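Local atomic coordinates of L-methionine gamma-lyase (Fusobacterium nucleatum subsp. nucleatum, PDB entry 6LXU), a protein that belongs to the Cys/Met metabolism family of fold-type I enzymes and carries pyridoxal phosphate as a covalently attached cofactor. Residues A[202-207]-A[226-231]; A[275-280]-A[385-390]; A[316-321]-A[372-377]. All coordinates share one frame; numbering follows the deposited sequence.

Interaction 1: residues A[202-207]-A[226-231]; sequences GVDIVV and VTRQEL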
ATOM      1  N   GLY A 202      16.364  32.414  13.153  1.00  9.75           N
ATOM      2  CA  GLY A 202      16.474  33.373  12.050  1.00  9.89           C
ATOM      3  C   GLY A 202      16.716  32.768  10.679  1.00  9.26           C
ATOM      4  O   GLY A 202      16.874  33.501   9.719  1.00 10.55           O
ATOM      5  N   VAL A 203      16.732  31.437  10.567  1.00  8.50           N
ATOM      6  CA  VAL A 203      16.905  30.773   9.267  1.00  8.23           C
ATOM      7  C   VAL A 203      15.644  30.990   8.428  1.00  7.84           C
ATOM      8  O   VAL A 203      14.552  31.078   8.957  1.00  8.55           O
ATOM      9  CB  VAL A 203      17.200  29.281   9.514  1.00  8.43           C
ATOM     10  CG1 VAL A 203      17.120  28.436   8.249  1.00  8.54           C
ATOM     11  CG2 VAL A 203      18.553  29.147  10.196  1.00  8.52           C
ATOM     12  N   ASP A 204      15.798  31.092   7.103  1.00  7.68           N
ATOM     13  CA  ASP A 204      14.651  31.310   6.231  1.00  7.55           C
ATOM     14  C   ASP A 204      13.930  30.025   5.802  1.00  6.96           C
ATOM     15  O   ASP A 204      12.719  30.026   5.711  1.00  7.16           O
ATOM     16  CB  ASP A 204      15.084  32.061   4.985  1.00  7.97           C
ATOM     17  CG  ASP A 204      15.632  33.428   5.311  1.00  8.47           C
ATOM     18  OD1 ASP A 204      14.823  34.313   5.663  1.00 10.61           O
ATOM     19  OD2 ASP A 204      16.853  33.605   5.246  1.00  8.60           O
ATOM     20  N   ILE A 205      14.699  28.970   5.489  1.00  6.66           N
ATOM     21  CA  ILE A 205      14.122  27.728   4.944  1.00  6.52           C
ATOM     22  C   ILE A 205      14.793  26.552   5.633  1.00  6.40           C
ATOM     23  O   ILE A 205      16.013  26.510   5.730  1.00  6.45           O
ATOM     24  CB  ILE A 205      14.358  27.613   3.417  1.00  6.79           C
ATOM     25  CG1 ILE A 205      13.827  28.846   2.668  1.00  7.04           C
ATOM     26  CG2 ILE A 205      13.742  26.316   2.883  1.00  6.76           C
ATOM     27  CD1 ILE A 205      14.246  28.909   1.211  1.00  7.35           C
ATOM     28  N   VAL A 206      13.982  25.588   6.078  1.00  6.35           N
ATOM     29  CA  VAL A 206      14.475  24.327   6.609  1.00  6.48           C
ATOM     30  C   VAL A 206      14.147  23.227   5.614  1.00  6.11           C
ATOM     31  O   VAL A 206      13.028  23.165   5.099  1.00  6.09           O
ATOM     32  CB  VAL A 206      13.844  24.001   7.976  1.00  7.29           C
ATOM     33  CG1 VAL A 206      14.089  22.551   8.387  1.00  7.78           C
ATOM     34  CG2 VAL A 206      14.392  24.951   9.024  1.00  7.91           C
ATOM     35  N   VAL A 207      15.124  22.356   5.367  1.00  5.70           N
ATOM     36  CA  VAL A 207      14.925  21.175   4.528  1.00  5.62           C
ATOM     37  C   VAL A 207      15.272  19.924   5.340  1.00  5.45           C
ATOM     38  O   VAL A 207      16.127  19.933   6.239  1.00  5.57           O
ATOM     39  CB  VAL A 207      15.719  21.242   3.206  1.00  5.93           C
ATOM     40  CG1 VAL A 207      15.320  22.461   2.403  1.00  6.18           C
ATOM     41  CG2 VAL A 207      17.210  21.186   3.442  1.00  5.94           C
ATOM     42  N   VAL A 226      10.179  23.443   5.113  1.00  6.11           N
ATOM     43  CA  VAL A 226       9.346  24.360   5.891  1.00  6.36           C
ATOM     44  C   VAL A 226       9.885  25.771   5.730  1.00  6.55           C
ATOM     45  O   VAL A 226      11.075  26.014   5.879  1.00  6.28           O
ATOM     46  CB  VAL A 226       9.285  23.999   7.379  1.00  6.55           C
ATOM     47  CG1 VAL A 226       8.356  24.965   8.123  1.00  6.52           C
ATOM     48  CG2 VAL A 226       8.777  22.572   7.560  1.00  6.79           C
ATOM     49  N   THR A 227       8.978  26.704   5.433  1.00  6.86           N
ATOM     50  CA  THR A 227       9.342  28.105   5.280  1.00  7.27           C
ATOM     51  C   THR A 227       8.089  28.977   5.364  1.00  7.64           C
ATOM     52  O   THR A 227       6.991  28.497   5.624  1.00  7.76           O
ATOM     53  CB  THR A 227      10.156  28.305   3.974  1.00  7.17           C
ATOM     54  OG1 THR A 227      10.656  29.645   3.910  1.00  7.29           O
ATOM     55  CG2 THR A 227       9.347  28.043   2.726  1.00  7.22           C
ATOM     56  N   ARG A 228       8.286  30.280   5.134  1.00  8.68           N
ATOM     57  CA  ARG A 228       7.169  31.230   5.095  1.00  9.95           C
ATOM     58  C   ARG A 228       6.290  30.955   3.884  1.00  9.87           C
ATOM     59  O   ARG A 228       6.783  30.471   2.847  1.00  9.42           O
ATOM     60  CB  ARG A 228       7.662  32.680   4.982  1.00 11.99           C
ATOM     61  CG  ARG A 228       8.581  33.170   6.061  1.00 14.50           C
ATOM     62  CD  ARG A 228       9.076  34.582   5.762  1.00 16.23           C
ATOM     63  NE  ARG A 228       9.973  34.749   4.607  1.00 18.06           N
ATOM     64  CZ  ARG A 228      11.320  34.666   4.617  1.00 19.06           C
ATOM     65  NH1 ARG A 228      11.972  34.332   5.724  1.00 19.66           N
ATOM     66  NH2 ARG A 228      12.008  34.895   3.511  1.00 21.23           N
ATOM     67  N   GLN A 229       5.004  31.273   3.988  1.00 10.34           N
ATOM     68  CA  GLN A 229       4.046  30.950   2.926  1.00 11.32           C
ATOM     69  C   GLN A 229       4.448  31.465   1.552  1.00 12.07           C
ATOM     70  O   GLN A 229       4.303  30.738   0.561  1.00 11.74           O
ATOM     71  CB  GLN A 229       2.650  31.492   3.256  1.00 11.92           C
ATOM     72  CG  GLN A 229       1.547  30.914   2.388  1.00 12.68           C
ATOM     73  CD  GLN A 229       1.261  29.477   2.731  1.00 13.29           C
ATOM     74  OE1 GLN A 229       1.006  29.163   3.897  1.00 14.35           O
ATOM     75  NE2 GLN A 229       1.304  28.590   1.736  1.00 13.18           N
ATOM     76  N   GLU A 230       4.937  32.700   1.488  1.00 13.27           N
ATOM     77  CA  GLU A 230       5.314  33.315   0.214  1.00 14.62           C
ATOM     78  C   GLU A 230       6.395  32.503  -0.507  1.00 13.35           C
ATOM     79  O   GLU A 230       6.296  32.268  -1.718  1.00 14.91           O
ATOM     80  CB  GLU A 230       5.740  34.788   0.394  1.00 17.72           C
ATOM     81  CG  GLU A 230       6.995  35.032   1.224  1.00 20.61           C
ATOM     82  CD  GLU A 230       7.174  36.484   1.657  1.00 24.03           C
ATOM     83  OE1 GLU A 230       6.764  37.406   0.916  1.00 27.86           O
ATOM     84  OE2 GLU A 230       7.745  36.702   2.748  1.00 27.49           O
ATOM     85  N   LEU A 231       7.409  32.080   0.233  1.00 11.86           N
ATOM     86  CA  LEU A 231       8.477  31.264  -0.341  1.00 11.07           C
ATOM     87  C   LEU A 231       7.983  29.857  -0.640  1.00  9.87           C
ATOM     88  O   LEU A 231       8.328  29.285  -1.675  1.00  9.35           O
ATOM     89  CB  LEU A 231       9.705  31.196   0.582  1.00 12.15           C
ATOM     90  CG  LEU A 231      10.626  32.416   0.643  1.00 13.24           C
ATOM     91  CD1 LEU A 231      11.644  32.257   1.762  1.00 13.28           C
ATOM     92  CD2 LEU A 231      11.342  32.635  -0.680  1.00 14.03           C
TER
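Val206 and Val226 form an antiparallel hydrogen-bonded pair, with backbone bonds running both ways: Val206 N to Val226 O and Val226 N to Val206 O, each 2.9 Å. Their branched side chains, well suited to an extended backbone, lie on the same face of the sheet and pack against helix 65-78, where both touch Glu78.

One residue further along, a side chain also joins the strands. Thr227 OG1 donates to Asp204 O over 2.8 Å, approaching from somewhat outside the carbonyl plane. Its hydroxyl is anti to the backbone N (chi1 -173°), which turns it toward the other strand and brings it alongside Ile205, 3.5 Å from OG1 to CG1.

A salt bridge closes the polar end. Arg228 NH1 meets Asp204 OD1 at 2.9 Å with an almost linear N-H...O angle of 175°. The oxygen lies at the guanidinium edge, in its plane, and uses its anti lone pair. The carboxylate and guanidinium planes are turned 89° to each other, a single-point grip, which leaves OD2 to accept from His177 and the backbone N of Val184. Arg228, at the N-cap position, also makes a weak bridge through NE to Glu230 OE2 at 3.5 Å.

Apolar packing is slight: Leu231 CD1 comes within 4.1 Å of Ile205 CG1, joining the first turn of helix 229-244 to the sheet.

The arrangement belongs to the seven-stranded sheet of the large domain of fold-type I PLP enzymes, in which strand 223-227 runs antiparallel to its neighbours; cofactor-bearing Lys212 lies in the chain between these two segments.

Interaction 2: residues A[275-280]-A[385-390]; sequences RTIVDF and EDIIAD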
ATOM      1  N   ARG A 275      23.467   8.296  23.978  1.00  7.77           N
ATOM      2  CA  ARG A 275      24.316   8.861  25.034  1.00  8.89           C
ATOM      3  C   ARG A 275      25.020   7.752  25.819  1.00  8.52           C
ATOM      4  O   ARG A 275      26.215   7.872  26.154  1.00  8.75           O
ATOM      5  CB  ARG A 275      23.517   9.819  25.937  1.00 10.63           C
ATOM      6  CG  ARG A 275      23.294  11.160  25.244  1.00 12.59           C
ATOM      7  CD  ARG A 275      22.547  12.225  26.031  1.00 14.78           C
ATOM      8  NE  ARG A 275      21.114  12.221  25.733  1.00 16.56           N
ATOM      9  CZ  ARG A 275      20.180  11.569  26.429  1.00 16.64           C
ATOM     10  NH1 ARG A 275      20.515  10.843  27.496  1.00 18.01           N
ATOM     11  NH2 ARG A 275      18.905  11.640  26.060  1.00 15.54           N
ATOM     12  N   THR A 276      24.320   6.654  26.089  1.00  8.32           N
ATOM     13  CA  THR A 276      24.903   5.524  26.780  1.00  8.50           C
ATOM     14  C   THR A 276      25.991   4.854  25.946  1.00  8.24           C
ATOM     15  O   THR A 276      27.055   4.474  26.466  1.00  8.55           O
ATOM     16  CB  THR A 276      23.784   4.532  27.150  1.00  9.13           C
ATOM     17  OG1 THR A 276      22.866   5.199  28.016  1.00 10.57           O
ATOM     18  CG2 THR A 276      24.322   3.316  27.840  1.00  9.65           C
ATOM     19  N   ILE A 277      25.756   4.730  24.648  1.00  7.48           N
ATOM     20  CA  ILE A 277      26.749   4.148  23.754  1.00  7.52           C
ATOM     21  C   ILE A 277      27.973   5.061  23.619  1.00  7.49           C
ATOM     22  O   ILE A 277      29.100   4.557  23.559  1.00  7.66           O
ATOM     23  CB  ILE A 277      26.113   3.800  22.388  1.00  7.38           C
ATOM     24  CG1 ILE A 277      25.083   2.681  22.585  1.00  7.47           C
ATOM     25  CG2 ILE A 277      27.154   3.382  21.361  1.00  7.55           C
ATOM     26  CD1 ILE A 277      24.103   2.565  21.442  1.00  7.78           C
ATOM     27  N   VAL A 278      27.771   6.369  23.581  1.00  7.57           N
ATOM     28  CA  VAL A 278      28.907   7.306  23.541  1.00  7.93           C
ATOM     29  C   VAL A 278      29.824   7.087  24.745  1.00  8.50           C
ATOM     30  O   VAL A 278      31.059   7.022  24.588  1.00  9.05           O
ATOM     31  CB  VAL A 278      28.435   8.772  23.488  1.00  7.89           C
ATOM     32  CG1 VAL A 278      29.579   9.758  23.737  1.00  8.20           C
ATOM     33  CG2 VAL A 278      27.790   9.065  22.147  1.00  8.03           C
ATOM     34  N   ASP A 279      29.246   6.966  25.934  1.00  9.22           N
ATOM     35  CA  ASP A 279      30.064   6.746  27.126  1.00 10.73           C
ATOM     36  C   ASP A 279      30.858   5.443  27.015  1.00 10.41           C
ATOM     37  O   ASP A 279      32.066   5.421  27.334  1.00 10.94           O
ATOM     38  CB  ASP A 279      29.197   6.741  28.379  1.00 12.81           C
ATOM     39  CG  ASP A 279      30.019   6.899  29.647  1.00 15.80           C
ATOM     40  OD1 ASP A 279      30.695   7.930  29.787  1.00 19.57           O
ATOM     41  OD2 ASP A 279      30.014   5.975  30.468  1.00 19.62           O
ATOM     42  N   PHE A 280      30.208   4.375  26.555  1.00  9.60           N
ATOM     43  CA  PHE A 280      30.872   3.095  26.336  1.00  9.56           C
ATOM     44  C   PHE A 280      32.032   3.217  25.341  1.00  9.15           C
ATOM     45  O   PHE A 280      33.156   2.767  25.607  1.00  9.44           O
ATOM     46  CB  PHE A 280      29.843   2.059  25.858  1.00  9.80           C
ATOM     47  CG  PHE A 280      30.446   0.817  25.298  1.00 10.29           C
ATOM     48  CD1 PHE A 280      30.986  -0.146  26.145  1.00 10.81           C
ATOM     49  CD2 PHE A 280      30.501   0.599  23.927  1.00 10.74           C
ATOM     50  CE1 PHE A 280      31.540  -1.303  25.628  1.00 11.48           C
ATOM     51  CE2 PHE A 280      31.062  -0.552  23.415  1.00 11.70           C
ATOM     52  CZ  PHE A 280      31.584  -1.497  24.266  1.00 11.65           C
ATOM     53  N   GLU A 385      21.533  -2.451  26.046  1.00  8.59           N
ATOM     54  CA  GLU A 385      22.422  -3.519  26.513  1.00  9.46           C
ATOM     55  C   GLU A 385      22.776  -4.446  25.362  1.00  9.02           C
ATOM     56  O   GLU A 385      23.894  -4.963  25.301  1.00  9.11           O
ATOM     57  CB  GLU A 385      21.790  -4.343  27.642  1.00 10.92           C
ATOM     58  CG  GLU A 385      21.459  -3.576  28.919  1.00 12.46           C
ATOM     59  CD  GLU A 385      20.168  -2.762  28.888  1.00 13.37           C
ATOM     60  OE1 GLU A 385      19.399  -2.837  27.894  1.00 13.02           O
ATOM     61  OE2 GLU A 385      19.913  -2.046  29.885  1.00 16.17           O
ATOM     62  N   ASP A 386      21.828  -4.673  24.448  1.00  8.34           N
ATOM     63  CA  ASP A 386      22.056  -5.555  23.315  1.00  8.15           C
ATOM     64  C   ASP A 386      22.931  -4.894  22.253  1.00  7.80           C
ATOM     65  O   ASP A 386      23.770  -5.557  21.637  1.00  7.93           O
ATOM     66  CB  ASP A 386      20.713  -5.982  22.707  1.00  8.31           C
ATOM     67  CG  ASP A 386      19.839  -6.745  23.684  1.00  8.66           C
ATOM     68  OD1 ASP A 386      20.394  -7.484  24.548  1.00  9.99           O
ATOM     69  OD2 ASP A 386      18.596  -6.623  23.597  1.00  8.27           O
ATOM     70  N   ILE A 387      22.737  -3.597  22.018  1.00  7.58           N
ATOM     71  CA  ILE A 387      23.582  -2.889  21.067  1.00  7.58           C
ATOM     72  C   ILE A 387      25.030  -2.886  21.580  1.00  7.66           C
ATOM     73  O   ILE A 387      25.953  -3.183  20.829  1.00  7.86           O
ATOM     74  CB  ILE A 387      23.102  -1.442  20.817  1.00  7.28           C
ATOM     75  CG1 ILE A 387      21.639  -1.401  20.314  1.00  7.24           C
ATOM     76  CG2 ILE A 387      24.011  -0.758  19.800  1.00  7.58           C
ATOM     77  CD1 ILE A 387      21.047  -0.001  20.340  1.00  7.14           C
ATOM     78  N   ILE A 388      25.196  -2.552  22.855  1.00  7.92           N
ATOM     79  CA  ILE A 388      26.528  -2.537  23.468  1.00  8.62           C
ATOM     80  C   ILE A 388      27.158  -3.926  23.477  1.00  9.03           C
ATOM     81  O   ILE A 388      28.348  -4.047  23.174  1.00  9.20           O
ATOM     82  CB  ILE A 388      26.499  -1.871  24.855  1.00  9.11           C
ATOM     83  CG1 ILE A 388      26.263  -0.365  24.667  1.00  9.70           C
ATOM     84  CG2 ILE A 388      27.817  -2.110  25.601  1.00  9.37           C
ATOM     85  CD1 ILE A 388      26.054   0.445  25.930  1.00  9.88           C
ATOM     86  N   ALA A 389      26.394  -4.966  23.788  1.00  8.80           N
ATOM     87  CA  ALA A 389      26.960  -6.320  23.762  1.00  9.08           C
ATOM     88  C   ALA A 389      27.465  -6.678  22.373  1.00  9.04           C
ATOM     89  O   ALA A 389      28.526  -7.313  22.226  1.00  9.33           O
ATOM     90  CB  ALA A 389      25.941  -7.334  24.256  1.00  9.37           C
ATOM     91  N   ASP A 390      26.732  -6.270  21.339  1.00  8.60           N
ATOM     92  CA  ASP A 390      27.150  -6.536  19.976  1.00  8.65           C
ATOM     93  C   ASP A 390      28.443  -5.789  19.641  1.00  8.88           C
ATOM     94  O   ASP A 390      29.378  -6.382  19.118  1.00  9.10           O
ATOM     95  CB  ASP A 390      26.024  -6.161  18.994  1.00  8.59           C
ATOM     96  CG  ASP A 390      26.274  -6.622  17.582  1.00  9.02           C
ATOM     97  OD1 ASP A 390      26.808  -7.751  17.400  1.00  9.55           O
ATOM     98  OD2 ASP A 390      25.884  -5.894  16.635  1.00  8.68           O
TER
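Ile388 sets its CG2 methyl over the centre of the Phe280 ring in a CH-pi contact, 3.8 Å from methyl to centroid and nearly on the ring normal. In Phe280, chi1 (166°) carries CG toward the other helix and chi2 (76°) turns the ring so that a face meets Ile388, which carries CG2 anti to the N. The two side chains slide past each other in opposite directions, as do those of Ile277 and Ile388, whose CG1 atoms meet at 3.9 Å.

The end of the longer branch of Ile388 is used too. Its CD1 reaches Thr276 CG2 at 3.9 Å, the two side chains crossing at about a right angle. This methyl of Thr276 is anti to the backbone N; its hydroxyl turns back to Lys272 O, so the residue offers carbon to the other helix. Deeper in, Ile277 extends CD1 to Ile387 CG2 at 3.7 Å, again crossing near a right angle, and also rests on Ile315 of strand 314-319.

The helices run roughly parallel, 29° apart, with their axes 10.4 Å from each other at closest approach, a gap suited to interleaved branched side chains. On helix 384-396, Asp386 bonds instead to Thr13 and Gly10 of the second subunit.

With only aliphatic and methyl-to-ring contacts between the two segments, and no polar pairing, the association depends on shape fit and burial of carbon rather than directional bonds.

Interaction 3: residues A[316-321]-A[372-377]; sequences SFELKG and DGLVRL. With NO3 (nitrate ion), chain C.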
ATOM      1  N   SER A 316      30.120   9.083  15.433  1.00  7.90           N
ATOM      2  CA  SER A 316      31.238   8.516  14.682  1.00  8.35           C
ATOM      3  C   SER A 316      32.396   8.290  15.630  1.00  8.27           C
ATOM      4  O   SER A 316      32.494   8.919  16.682  1.00  8.61           O
ATOM      5  CB  SER A 316      31.658   9.385  13.516  1.00  8.81           C
ATOM      6  OG  SER A 316      30.601   9.473  12.586  1.00 10.26           O
ATOM      7  N   PHE A 317      33.266   7.363  15.276  1.00  8.38           N
ATOM      8  CA  PHE A 317      34.393   7.079  16.155  1.00  8.74           C
ATOM      9  C   PHE A 317      35.536   6.523  15.341  1.00  8.74           C
ATOM     10  O   PHE A 317      35.342   5.939  14.280  1.00  9.22           O
ATOM     11  CB  PHE A 317      33.997   6.153  17.319  1.00  9.20           C
ATOM     12  CG  PHE A 317      33.405   4.827  16.906  1.00  9.54           C
ATOM     13  CD1 PHE A 317      32.040   4.693  16.632  1.00  9.40           C
ATOM     14  CD2 PHE A 317      34.200   3.688  16.845  1.00  9.98           C
ATOM     15  CE1 PHE A 317      31.504   3.462  16.282  1.00 10.01           C
ATOM     16  CE2 PHE A 317      33.669   2.457  16.497  1.00 10.46           C
ATOM     17  CZ  PHE A 317      32.315   2.342  16.212  1.00 10.27           C
ATOM     18  N   GLU A 318      36.750   6.736  15.855  1.00  9.10           N
ATOM     19  CA  GLU A 318      37.978   6.270  15.199  1.00  9.48           C
ATOM     20  C   GLU A 318      38.527   5.077  15.948  1.00  9.64           C
ATOM     21  O   GLU A 318      38.869   5.178  17.127  1.00  9.79           O
ATOM     22  CB  GLU A 318      39.025   7.378  15.167  1.00 10.19           C
ATOM     23  CG  GLU A 318      40.261   7.055  14.327  1.00 11.00           C
ATOM     24  CD  GLU A 318      40.072   7.245  12.833  1.00 11.45           C
ATOM     25  OE1 GLU A 318      39.204   8.048  12.428  1.00 12.37           O
ATOM     26  OE2 GLU A 318      40.832   6.636  12.049  1.00 11.94           O
ATOM     27  N   LEU A 319      38.618   3.945  15.279  1.00  9.56           N
ATOM     28  CA  LEU A 319      39.281   2.786  15.842  1.00 10.29           C
ATOM     29  C   LEU A 319      40.795   2.973  15.738  1.00 10.89           C
ATOM     30  O   LEU A 319      41.303   3.328  14.675  1.00 11.24           O
ATOM     31  CB  LEU A 319      38.878   1.528  15.088  1.00 10.34           C
ATOM     32  CG  LEU A 319      37.406   1.150  15.240  1.00 10.63           C
ATOM     33  CD1 LEU A 319      37.036   0.112  14.196  1.00 11.12           C
ATOM     34  CD2 LEU A 319      37.135   0.650  16.643  1.00 11.12           C
ATOM     35  N   LYS A 320      41.519   2.730  16.833  1.00 11.93           N
ATOM     36  CA  LYS A 320      42.979   2.937  16.810  1.00 12.81           C
ATOM     37  C   LYS A 320      43.707   2.019  15.824  1.00 13.33           C
ATOM     38  O   LYS A 320      44.809   2.373  15.348  1.00 14.06           O
ATOM     39  CB  LYS A 320      43.574   2.825  18.214  1.00 13.46           C
ATOM     40  CG  LYS A 320      43.639   1.433  18.799  1.00 14.00           C
ATOM     41  CD  LYS A 320      43.977   1.524  20.276  1.00 14.58           C
ATOM     42  CE  LYS A 320      44.410   0.197  20.849  1.00 15.11           C
ATOM     43  NZ  LYS A 320      45.863  -0.062  20.621  1.00 15.37           N
ATOM     44  N   GLY A 321      43.101   0.869  15.510  1.00 13.10           N
ATOM     45  CA  GLY A 321      43.660  -0.097  14.566  1.00 13.20           C
ATOM     46  C   GLY A 321      43.404   0.173  13.090  1.00 13.40           C
ATOM     47  O   GLY A 321      43.758  -0.653  12.250  1.00 14.57           O
ATOM     48  N   ASP A 372      41.095   6.142   8.121  1.00 11.93           N
ATOM     49  CA  ASP A 372      41.024   4.694   7.932  1.00 12.53           C
ATOM     50  C   ASP A 372      40.244   3.951   9.004  1.00 11.25           C
ATOM     51  O   ASP A 372      39.688   2.892   8.724  1.00 10.95           O
ATOM     52  CB  ASP A 372      42.439   4.090   7.844  1.00 14.02           C
ATOM     53  CG  ASP A 372      43.035   4.139   6.441  1.00 16.11           C
ATOM     54  OD1 ASP A 372      42.417   4.754   5.542  1.00 17.46           O
ATOM     55  OD2 ASP A 372      44.113   3.538   6.237  1.00 19.48           O
ATOM     56  N   GLY A 373      40.254   4.458  10.232  1.00 10.36           N
ATOM     57  CA  GLY A 373      39.525   3.822  11.321  1.00  9.83           C
ATOM     58  C   GLY A 373      38.155   4.406  11.626  1.00  9.27           C
ATOM     59  O   GLY A 373      37.551   4.019  12.611  1.00  9.26           O
ATOM     60  N   LEU A 374      37.675   5.322  10.791  1.00  9.02           N
ATOM     61  CA  LEU A 374      36.414   6.015  11.076  1.00  9.20           C
ATOM     62  C   LEU A 374      35.208   5.107  10.834  1.00  8.71           C
ATOM     63  O   LEU A 374      35.064   4.541   9.751  1.00  8.82           O
ATOM     64  CB  LEU A 374      36.297   7.273  10.232  1.00 10.20           C
ATOM     65  CG  LEU A 374      35.155   8.229  10.595  1.00 11.11           C
ATOM     66  CD1 LEU A 374      35.377   8.908  11.935  1.00 11.72           C
ATOM     67  CD2 LEU A 374      34.999   9.268   9.498  1.00 12.16           C
ATOM     68  N   VAL A 375      34.360   4.996  11.853  1.00  8.32           N
ATOM     69  CA  VAL A 375      33.110   4.226  11.790  1.00  8.31           C
ATOM     70  C   VAL A 375      31.973   5.188  12.123  1.00  8.17           C
ATOM     71  O   VAL A 375      32.083   5.997  13.049  1.00  8.13           O
ATOM     72  CB  VAL A 375      33.160   3.042  12.765  1.00  8.69           C
ATOM     73  CG1 VAL A 375      31.832   2.279  12.764  1.00  8.82           C
ATOM     74  CG2 VAL A 375      34.320   2.120  12.402  1.00  8.97           C
ATOM     75  N   ARG A 376      30.890   5.113  11.335  1.00  7.97           N
ATOM     76  CA  ARG A 376      29.680   5.918  11.569  1.00  8.29           C
ATOM     77  C   ARG A 376      28.537   5.014  12.022  1.00  7.40           C
ATOM     78  O   ARG A 376      28.206   4.036  11.344  1.00  7.35           O
ATOM     79  CB  ARG A 376      29.257   6.667  10.311  1.00  9.78           C
ATOM     80  CG  ARG A 376      28.289   7.794  10.631  1.00 12.44           C
ATOM     81  CD  ARG A 376      27.695   8.449   9.411  1.00 14.43           C
ATOM     82  NE  ARG A 376      26.530   7.707   8.971  1.00 16.43           N
ATOM     83  CZ  ARG A 376      25.537   8.192   8.228  1.00 17.58           C
ATOM     84  NH1 ARG A 376      25.561   9.463   7.794  1.00 19.07           N
ATOM     85  NH2 ARG A 376      24.514   7.411   7.911  1.00 18.67           N
ATOM     86  N   LEU A 377      27.959   5.344  13.168  1.00  6.84           N
ATOM     87  CA  LEU A 377      26.901   4.561  13.780  1.00  6.65           C
ATOM     88  C   LEU A 377      25.619   5.390  13.883  1.00  6.38           C
ATOM     89  O   LEU A 377      25.608   6.479  14.475  1.00  6.76           O
ATOM     90  CB  LEU A 377      27.361   4.135  15.169  1.00  6.93           C
ATOM     91  CG  LEU A 377      26.435   3.233  15.964  1.00  7.15           C
ATOM     92  CD1 LEU A 377      26.330   1.866  15.325  1.00  7.23           C
ATOM     93  CD2 LEU A 377      26.938   3.095  17.395  1.00  7.35           C
TER
HETATM   94  N   NO3 C 502      24.105   8.254   4.743  1.00 20.71           N
HETATM   95  O1  NO3 C 502      23.063   8.369   5.368  1.00 22.12           O
HETATM   96  O2  NO3 C 502      24.715   9.292   4.357  1.00 18.84           O
HETATM   97  O3  NO3 C 502      24.572   7.106   4.490  1.00 19.78           O
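Val375 lies over one face of the Phe317 ring, its CB 3.9 Å from the centroid and displaced toward the rim, while CG1 comes to 3.5 Å from Phe317 CZ. Phe317 holds CG between its backbone N and carbonyl carbon (chi1 57°), a position that lays the side chain alongside Val375, both pointing the same way. Leu377 CB approaches the ring edge, and Leu319 CD1 touches Val375 CG2 at 3.8 Å. Leu329 and Leu330 of helix 322-332 close over this apolar face.

Beneath these side chains the two backbones are paired. Phe317 and Val375 are an antiparallel hydrogen-bonded pair, with N to O distances of 2.9 Å from Phe317 N to Val375 O and 2.8 Å from Val375 N to Phe317 O. Leu319 N continues the pattern to Gly373 O.

At the polar end, Glu318 is bent at chi2 (80°), and its OE2 takes Gly373 N at 2.9 Å from above the carboxylate plane; OE1 bonds to Thr371. Glycine fits here because a CB would collide with Leu319 O and Glu318 OE2. On the face that carries Glu318 and Leu374, Ser316 OG packs against Arg376 CG and bonds to Pro162 O. Arg376 NH1 bonds to Asn161, and NH2 weakly holds O1 of a nitrate ion, probably from the crystallisation liquor, at 3.1 Å.

This is the antiparallel centre of the small C-terminal domain's sheet in fold-type I enzymes.

Interactions 1 and 3 are buried strand pairings in two different sheets, on opposite sides of the chain's centre and about 36 Å apart between centres. Interaction 2 is partly exposed and lies nearer the surface; its helices pack beside the sheet of interaction 3, and the two contacts touch where Ile277 CG2 meets Leu377 CD2 at 4.0 Å. Strand 374-378 is followed in the chain by helix 384-396; both segments of interaction 3 lie between those of interaction 2, which makes it nested. Chemistry follows position: interaction 1 ends in a salt bridge, interaction 3 grades from an aromatic centre to a nitrate ion, and interaction 2 is wholly apolar.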